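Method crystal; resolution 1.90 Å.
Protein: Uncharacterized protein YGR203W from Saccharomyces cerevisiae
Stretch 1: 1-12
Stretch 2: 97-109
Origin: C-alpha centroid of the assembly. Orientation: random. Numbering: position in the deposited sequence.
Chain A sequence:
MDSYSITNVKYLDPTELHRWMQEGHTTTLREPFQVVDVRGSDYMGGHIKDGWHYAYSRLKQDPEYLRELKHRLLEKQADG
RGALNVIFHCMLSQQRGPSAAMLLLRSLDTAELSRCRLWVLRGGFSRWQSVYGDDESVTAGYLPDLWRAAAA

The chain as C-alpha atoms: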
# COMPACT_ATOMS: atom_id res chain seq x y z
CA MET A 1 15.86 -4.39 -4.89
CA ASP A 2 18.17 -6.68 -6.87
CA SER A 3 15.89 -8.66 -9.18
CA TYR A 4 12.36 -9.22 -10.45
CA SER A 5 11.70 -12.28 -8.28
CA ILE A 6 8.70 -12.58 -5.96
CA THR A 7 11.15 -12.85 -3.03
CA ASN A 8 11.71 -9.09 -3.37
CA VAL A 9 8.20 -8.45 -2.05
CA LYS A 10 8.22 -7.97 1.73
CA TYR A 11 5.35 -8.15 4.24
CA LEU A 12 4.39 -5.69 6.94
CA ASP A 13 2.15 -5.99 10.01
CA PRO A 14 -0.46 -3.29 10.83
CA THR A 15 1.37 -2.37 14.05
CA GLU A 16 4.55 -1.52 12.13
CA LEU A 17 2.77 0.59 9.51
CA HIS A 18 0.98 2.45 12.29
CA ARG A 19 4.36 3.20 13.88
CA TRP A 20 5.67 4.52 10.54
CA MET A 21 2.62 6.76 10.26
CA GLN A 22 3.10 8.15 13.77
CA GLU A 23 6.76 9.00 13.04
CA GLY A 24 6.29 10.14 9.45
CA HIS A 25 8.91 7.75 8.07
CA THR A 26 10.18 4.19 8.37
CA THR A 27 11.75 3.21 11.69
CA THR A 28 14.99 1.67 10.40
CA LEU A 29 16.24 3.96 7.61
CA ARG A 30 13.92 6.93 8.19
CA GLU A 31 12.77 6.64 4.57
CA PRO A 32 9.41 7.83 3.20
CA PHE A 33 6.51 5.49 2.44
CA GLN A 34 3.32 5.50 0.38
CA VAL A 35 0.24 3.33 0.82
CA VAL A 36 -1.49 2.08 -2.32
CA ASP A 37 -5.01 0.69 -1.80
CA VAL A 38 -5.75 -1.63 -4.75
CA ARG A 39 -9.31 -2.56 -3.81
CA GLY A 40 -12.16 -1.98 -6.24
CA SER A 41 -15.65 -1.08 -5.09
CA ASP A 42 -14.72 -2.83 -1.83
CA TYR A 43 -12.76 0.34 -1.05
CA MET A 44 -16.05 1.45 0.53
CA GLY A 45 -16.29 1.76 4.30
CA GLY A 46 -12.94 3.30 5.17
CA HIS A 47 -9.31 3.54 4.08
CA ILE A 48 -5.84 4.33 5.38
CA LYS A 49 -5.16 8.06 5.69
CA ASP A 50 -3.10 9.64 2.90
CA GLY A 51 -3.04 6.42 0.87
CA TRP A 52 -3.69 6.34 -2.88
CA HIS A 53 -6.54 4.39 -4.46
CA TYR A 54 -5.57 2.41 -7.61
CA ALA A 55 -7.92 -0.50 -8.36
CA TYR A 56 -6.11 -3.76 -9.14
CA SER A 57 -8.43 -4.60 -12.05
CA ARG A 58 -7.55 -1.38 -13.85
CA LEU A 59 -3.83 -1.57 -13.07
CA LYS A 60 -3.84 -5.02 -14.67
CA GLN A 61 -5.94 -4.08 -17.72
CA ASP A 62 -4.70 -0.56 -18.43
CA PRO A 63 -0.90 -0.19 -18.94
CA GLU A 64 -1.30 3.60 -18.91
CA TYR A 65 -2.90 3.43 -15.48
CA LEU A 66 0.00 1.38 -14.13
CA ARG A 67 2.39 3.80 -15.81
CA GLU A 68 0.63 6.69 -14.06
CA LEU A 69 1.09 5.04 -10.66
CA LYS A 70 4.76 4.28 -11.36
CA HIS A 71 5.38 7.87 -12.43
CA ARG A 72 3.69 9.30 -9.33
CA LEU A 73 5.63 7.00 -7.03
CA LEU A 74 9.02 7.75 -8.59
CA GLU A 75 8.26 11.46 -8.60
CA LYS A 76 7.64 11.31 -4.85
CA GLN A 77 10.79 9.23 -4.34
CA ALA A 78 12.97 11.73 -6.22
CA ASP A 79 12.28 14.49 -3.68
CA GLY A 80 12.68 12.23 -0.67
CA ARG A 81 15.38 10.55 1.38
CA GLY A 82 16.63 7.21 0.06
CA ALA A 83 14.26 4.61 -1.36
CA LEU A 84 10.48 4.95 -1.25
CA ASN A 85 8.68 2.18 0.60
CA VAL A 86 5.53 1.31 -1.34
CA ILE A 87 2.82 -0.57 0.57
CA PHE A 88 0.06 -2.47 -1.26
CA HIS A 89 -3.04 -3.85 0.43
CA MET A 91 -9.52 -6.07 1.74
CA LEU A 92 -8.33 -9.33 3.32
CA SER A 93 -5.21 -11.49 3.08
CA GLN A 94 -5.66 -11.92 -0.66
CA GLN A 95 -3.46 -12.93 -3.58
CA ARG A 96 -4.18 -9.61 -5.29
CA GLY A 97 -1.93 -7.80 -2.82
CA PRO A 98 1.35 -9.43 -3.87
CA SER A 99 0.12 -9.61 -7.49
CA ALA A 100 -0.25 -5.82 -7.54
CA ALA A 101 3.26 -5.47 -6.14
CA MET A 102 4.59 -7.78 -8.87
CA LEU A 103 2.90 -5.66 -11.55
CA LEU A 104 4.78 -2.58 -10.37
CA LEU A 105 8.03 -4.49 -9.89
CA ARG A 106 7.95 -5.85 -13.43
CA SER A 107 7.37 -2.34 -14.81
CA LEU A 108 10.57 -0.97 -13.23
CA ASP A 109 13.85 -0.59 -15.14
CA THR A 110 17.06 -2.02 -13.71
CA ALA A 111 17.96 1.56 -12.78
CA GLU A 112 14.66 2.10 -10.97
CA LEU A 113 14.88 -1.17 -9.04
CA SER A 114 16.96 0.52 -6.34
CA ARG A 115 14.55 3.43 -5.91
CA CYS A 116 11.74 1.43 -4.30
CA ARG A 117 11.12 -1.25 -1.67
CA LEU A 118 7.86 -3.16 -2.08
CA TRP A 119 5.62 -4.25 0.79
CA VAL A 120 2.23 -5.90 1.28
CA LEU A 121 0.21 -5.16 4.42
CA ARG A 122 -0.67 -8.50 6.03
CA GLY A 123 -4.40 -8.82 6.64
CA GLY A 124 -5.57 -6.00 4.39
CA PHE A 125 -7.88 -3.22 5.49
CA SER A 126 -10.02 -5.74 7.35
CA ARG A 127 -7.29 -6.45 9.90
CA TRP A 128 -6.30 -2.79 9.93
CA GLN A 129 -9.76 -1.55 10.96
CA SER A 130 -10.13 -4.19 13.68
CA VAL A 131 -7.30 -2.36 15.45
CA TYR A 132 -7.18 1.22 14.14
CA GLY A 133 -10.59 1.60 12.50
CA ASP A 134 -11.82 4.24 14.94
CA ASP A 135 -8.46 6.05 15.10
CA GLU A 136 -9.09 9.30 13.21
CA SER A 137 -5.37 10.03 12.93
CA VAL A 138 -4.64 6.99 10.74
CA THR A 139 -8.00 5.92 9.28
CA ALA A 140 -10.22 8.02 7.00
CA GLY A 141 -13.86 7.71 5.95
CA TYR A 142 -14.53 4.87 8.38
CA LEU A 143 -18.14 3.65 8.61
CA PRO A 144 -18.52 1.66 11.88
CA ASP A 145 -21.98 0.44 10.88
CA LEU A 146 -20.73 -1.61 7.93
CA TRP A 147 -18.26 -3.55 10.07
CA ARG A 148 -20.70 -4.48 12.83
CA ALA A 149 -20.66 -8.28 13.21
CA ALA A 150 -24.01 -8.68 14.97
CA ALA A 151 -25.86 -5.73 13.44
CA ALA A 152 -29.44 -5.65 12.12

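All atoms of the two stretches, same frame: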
# COMPACT_ATOMS: atom_id res chain seq x y z
N MET A 1 16.05 -2.94 -4.57
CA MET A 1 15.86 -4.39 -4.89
C MET A 1 16.91 -4.83 -5.90
O MET A 1 17.49 -4.01 -6.61
CB MET A 1 14.45 -4.61 -5.44
CG MET A 1 13.36 -4.15 -4.48
SD MET A 1 11.70 -4.27 -5.14
CE MET A 1 11.63 -2.79 -6.16
N ASP A 2 17.15 -6.14 -5.97
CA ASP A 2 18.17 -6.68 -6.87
C ASP A 2 17.67 -7.45 -8.09
O ASP A 2 18.42 -7.63 -9.05
CB ASP A 2 19.12 -7.58 -6.06
CG ASP A 2 18.38 -8.55 -5.16
OD1 ASP A 2 17.60 -9.37 -5.68
OD2 ASP A 2 18.58 -8.48 -3.93
N SER A 3 16.43 -7.91 -8.06
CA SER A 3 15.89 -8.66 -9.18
C SER A 3 14.38 -8.47 -9.35
O SER A 3 13.78 -7.59 -8.72
CB SER A 3 16.19 -10.15 -9.01
OG SER A 3 15.58 -10.67 -7.85
N TYR A 4 13.79 -9.30 -10.20
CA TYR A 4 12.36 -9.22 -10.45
C TYR A 4 11.62 -10.42 -9.87
O TYR A 4 10.49 -10.70 -10.25
CB TYR A 4 12.10 -9.13 -11.96
CG TYR A 4 12.60 -7.85 -12.58
CD1 TYR A 4 13.91 -7.75 -13.07
CD2 TYR A 4 11.79 -6.72 -12.63
CE1 TYR A 4 14.39 -6.55 -13.59
CE2 TYR A 4 12.26 -5.52 -13.15
CZ TYR A 4 13.56 -5.44 -13.63
OH TYR A 4 14.02 -4.25 -14.13
N SER A 5 12.28 -11.11 -8.93
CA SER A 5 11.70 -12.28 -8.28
C SER A 5 10.71 -11.91 -7.19
O SER A 5 10.83 -10.86 -6.55
CB SER A 5 12.82 -13.15 -7.69
OG SER A 5 12.27 -14.21 -6.92
N ILE A 6 9.73 -12.78 -6.97
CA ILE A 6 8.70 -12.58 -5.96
C ILE A 6 9.29 -12.43 -4.55
O ILE A 6 8.66 -11.85 -3.67
CB ILE A 6 7.71 -13.77 -5.98
CG1 ILE A 6 6.58 -13.55 -4.96
CG2 ILE A 6 8.45 -15.07 -5.67
CD1 ILE A 6 5.70 -12.36 -5.27
N THR A 7 10.50 -12.94 -4.34
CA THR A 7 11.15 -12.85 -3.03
C THR A 7 11.49 -11.41 -2.65
O THR A 7 11.82 -11.13 -1.49
CB THR A 7 12.44 -13.71 -2.97
OG1 THR A 7 13.34 -13.28 -3.99
CG2 THR A 7 12.11 -15.17 -3.17
N ASN A 8 11.41 -10.50 -3.62
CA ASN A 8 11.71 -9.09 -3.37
C ASN A 8 10.55 -8.39 -2.66
O ASN A 8 10.71 -7.31 -2.11
CB ASN A 8 12.00 -8.36 -4.68
CG ASN A 8 13.37 -8.69 -5.23
OD1 ASN A 8 14.38 -8.38 -4.61
ND2 ASN A 8 13.40 -9.33 -6.39
N VAL A 9 9.38 -9.02 -2.69
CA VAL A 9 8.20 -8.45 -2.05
C VAL A 9 8.20 -8.82 -0.57
O VAL A 9 8.19 -10.00 -0.21
CB VAL A 9 6.91 -8.99 -2.71
CG1 VAL A 9 5.68 -8.41 -2.01
CG2 VAL A 9 6.90 -8.62 -4.19
N LYS A 10 8.21 -7.79 0.28
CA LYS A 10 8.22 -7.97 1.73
C LYS A 10 6.82 -7.78 2.32
O LYS A 10 5.94 -7.21 1.68
CB LYS A 10 9.17 -6.96 2.38
CG LYS A 10 10.63 -7.14 2.00
CD LYS A 10 11.19 -8.43 2.56
CE LYS A 10 12.57 -8.20 3.16
NZ LYS A 10 12.50 -7.18 4.25
N TYR A 11 6.64 -8.25 3.56
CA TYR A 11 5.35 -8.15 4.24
C TYR A 11 5.45 -7.37 5.54
O TYR A 11 6.40 -7.52 6.30
CB TYR A 11 4.77 -9.55 4.49
CG TYR A 11 4.33 -10.21 3.21
CD1 TYR A 11 5.26 -10.65 2.27
CD2 TYR A 11 2.98 -10.33 2.91
CE1 TYR A 11 4.86 -11.19 1.05
CE2 TYR A 11 2.56 -10.86 1.69
CZ TYR A 11 3.51 -11.29 0.77
OH TYR A 11 3.09 -11.81 -0.43
N LEU A 12 4.44 -6.55 5.77
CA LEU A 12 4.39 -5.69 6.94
C LEU A 12 3.13 -5.92 7.78
O LEU A 12 2.06 -6.18 7.24
CB LEU A 12 4.41 -4.23 6.45
CG LEU A 12 4.63 -3.07 7.41
CD1 LEU A 12 6.05 -3.13 7.95
CD2 LEU A 12 4.41 -1.76 6.68
N GLY A 97 -2.90 -8.69 -3.44
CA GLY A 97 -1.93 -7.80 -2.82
C GLY A 97 -0.55 -8.01 -3.42
O GLY A 97 0.02 -7.09 -4.00
N PRO A 98 0.03 -9.22 -3.28
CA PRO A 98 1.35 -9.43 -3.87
C PRO A 98 1.35 -9.36 -5.40
O PRO A 98 2.35 -9.00 -6.00
CB PRO A 98 1.76 -10.81 -3.32
CG PRO A 98 0.46 -11.45 -2.93
CD PRO A 98 -0.33 -10.31 -2.37
N SER A 99 0.22 -9.69 -6.03
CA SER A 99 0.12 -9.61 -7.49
C SER A 99 0.24 -8.16 -7.94
O SER A 99 0.84 -7.87 -8.97
CB SER A 99 -1.20 -10.20 -8.00
OG SER A 99 -1.26 -11.59 -7.74
N ALA A 100 -0.34 -7.23 -7.18
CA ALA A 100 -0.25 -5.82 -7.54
C ALA A 100 1.20 -5.38 -7.42
O ALA A 100 1.71 -4.65 -8.26
CB ALA A 100 -1.14 -4.98 -6.63
N ALA A 101 1.86 -5.83 -6.36
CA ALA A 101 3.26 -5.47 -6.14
C ALA A 101 4.13 -6.00 -7.28
O ALA A 101 5.07 -5.34 -7.70
CB ALA A 101 3.74 -6.04 -4.81
N MET A 102 3.82 -7.20 -7.77
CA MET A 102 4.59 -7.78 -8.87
C MET A 102 4.39 -7.00 -10.17
O MET A 102 5.31 -6.90 -10.99
CB MET A 102 4.20 -9.25 -9.09
CG MET A 102 4.75 -10.21 -8.04
SD MET A 102 6.56 -10.11 -7.88
CE MET A 102 7.11 -11.07 -9.28
N LEU A 103 3.20 -6.45 -10.35
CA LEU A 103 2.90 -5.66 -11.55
C LEU A 103 3.79 -4.43 -11.59
O LEU A 103 4.34 -4.10 -12.64
CB LEU A 103 1.43 -5.22 -11.56
CG LEU A 103 0.38 -6.24 -11.97
CD1 LEU A 103 -1.01 -5.63 -11.81
CD2 LEU A 103 0.61 -6.66 -13.42
N LEU A 104 3.93 -3.76 -10.45
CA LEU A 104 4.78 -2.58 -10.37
C LEU A 104 6.24 -2.97 -10.53
O LEU A 104 6.98 -2.32 -11.27
CB LEU A 104 4.60 -1.87 -9.03
CG LEU A 104 5.51 -0.64 -8.85
CD1 LEU A 104 5.12 0.43 -9.86
CD2 LEU A 104 5.41 -0.11 -7.44
N LEU A 105 6.65 -4.02 -9.83
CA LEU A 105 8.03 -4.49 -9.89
C LEU A 105 8.46 -4.78 -11.32
O LEU A 105 9.54 -4.36 -11.74
CB LEU A 105 8.19 -5.75 -9.04
CG LEU A 105 9.59 -6.38 -8.99
CD1 LEU A 105 10.61 -5.37 -8.48
CD2 LEU A 105 9.55 -7.60 -8.08
N ARG A 106 7.63 -5.50 -12.06
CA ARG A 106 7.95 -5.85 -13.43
C ARG A 106 7.98 -4.65 -14.38
O ARG A 106 8.54 -4.74 -15.47
CB ARG A 106 6.98 -6.92 -13.95
CG ARG A 106 7.11 -8.27 -13.24
CD ARG A 106 8.50 -8.85 -13.44
NE ARG A 106 8.75 -10.06 -12.66
CZ ARG A 106 8.13 -11.23 -12.84
NH1 ARG A 106 8.45 -12.27 -12.08
NH2 ARG A 106 7.20 -11.35 -13.77
N SER A 107 7.39 -3.53 -13.96
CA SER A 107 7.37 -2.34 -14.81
C SER A 107 8.56 -1.43 -14.56
O SER A 107 8.73 -0.42 -15.24
CB SER A 107 6.07 -1.55 -14.61
OG SER A 107 6.09 -0.82 -13.40
N LEU A 108 9.40 -1.78 -13.58
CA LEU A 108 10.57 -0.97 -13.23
C LEU A 108 11.81 -1.35 -14.04
O LEU A 108 12.04 -2.53 -14.31
CB LEU A 108 10.90 -1.12 -11.74
CG LEU A 108 9.89 -0.67 -10.69
CD1 LEU A 108 10.44 -0.94 -9.30
CD2 LEU A 108 9.58 0.80 -10.87
N ASP A 109 12.61 -0.35 -14.41
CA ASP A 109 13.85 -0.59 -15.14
C ASP A 109 14.90 -1.01 -14.13
O ASP A 109 14.72 -0.81 -12.93
CB ASP A 109 14.34 0.69 -15.83
CG ASP A 109 13.45 1.13 -16.96
OD1 ASP A 109 13.26 0.33 -17.91
OD2 ASP A 109 12.94 2.27 -16.91

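The N-terminal segment lies along one flank of a helix that is distant in sequence but adjacent in space. The two backbones run in opposite senses: the nearest CA pairs step from Tyr4 CA and Arg106 CA (6.3 Å), through Ile6 CA and Met102 CA (7.0 Å), to Val9 CA and Ala101 CA (7.1 Å). Stretch 1 descends the helix from its C-terminal end towards Gly97, first as an irregular loop, then through a short 3-10 turn at residues 6 to 8, and finally into a strand. Together the two bury 619 Å², counting both sides.

The central bump is Leu105. Its side chain points toward the N-terminal segment and fills the hollow made where that segment curls on itself. Met1 CE reaches Leu105 CD1 at 3.6 Å, while Leu105 CD2 lies 3.8 Å from Ser5 O and 4.3 Å from Asn8 CB. A branched leucine suits this place because its two methyls can touch different parts of a curved wall. The curl itself is held by polar bonds: Asn8 ND2 donates to Ser3 OG (2.9 Å) and to Ser5 O (3.0 Å), and Asn8 N also bonds to Ser5 O (3.0 Å). Met1, long and unbranched, extends its terminal methyl far enough to meet Leu108 as well, with Met1 CE 3.8 Å from Leu108 CD1.

Tyr4 gives up the most surface, 135 Å². Its CA-to-CB bond points sideways, but the ring carries its end to the loop that follows the helix, where Tyr4 OH donates a hydrogen bond to Leu108 O at 2.6 Å. Leu105 O also lies at the ring edge, 3.3 Å from Tyr4 CE2, and the side chains touch with Tyr4 CD2 4.3 Å from Leu105 CG. Tyrosine combines an apolar ring, whose rim can touch leucine, with a hydroxyl at the far end that reaches a backbone acceptor.

The backbone of Tyr4 is held too. Arg106 starts with its CA-to-CB bond directed away, yet its flexible chain bends back so that Arg106 NE (3.0 Å) and Arg106 NH1 (3.2 Å) both donate to Tyr4 O. That oxygen lies at the edge of the guanidinium, near its plane, where the N-H groups point. The arginine thus spans the contact as a forked clasp.

Farther down, Met102 offers a pliable surface between several neighbours. Met102 CE lies 3.5 Å from Tyr4 O, and Met102 SD is 3.6 Å from Ile6 CD1 and 4.0 Å from Val9 CG2. The three m torsions fold the chain so that its end comes nearer the segment than its sideways CB would suggest. Val9 also meets Ala101, Val9 CG2 to Ala101 CB at 4.1 Å: the small alanine leaves a shallow place on the helix, and the branched valine pointing toward it settles there. At the lower end, Tyr11 OH comes within 3.3 Å of Pro98 CB, a van der Waals touch against a compact, rigid ring.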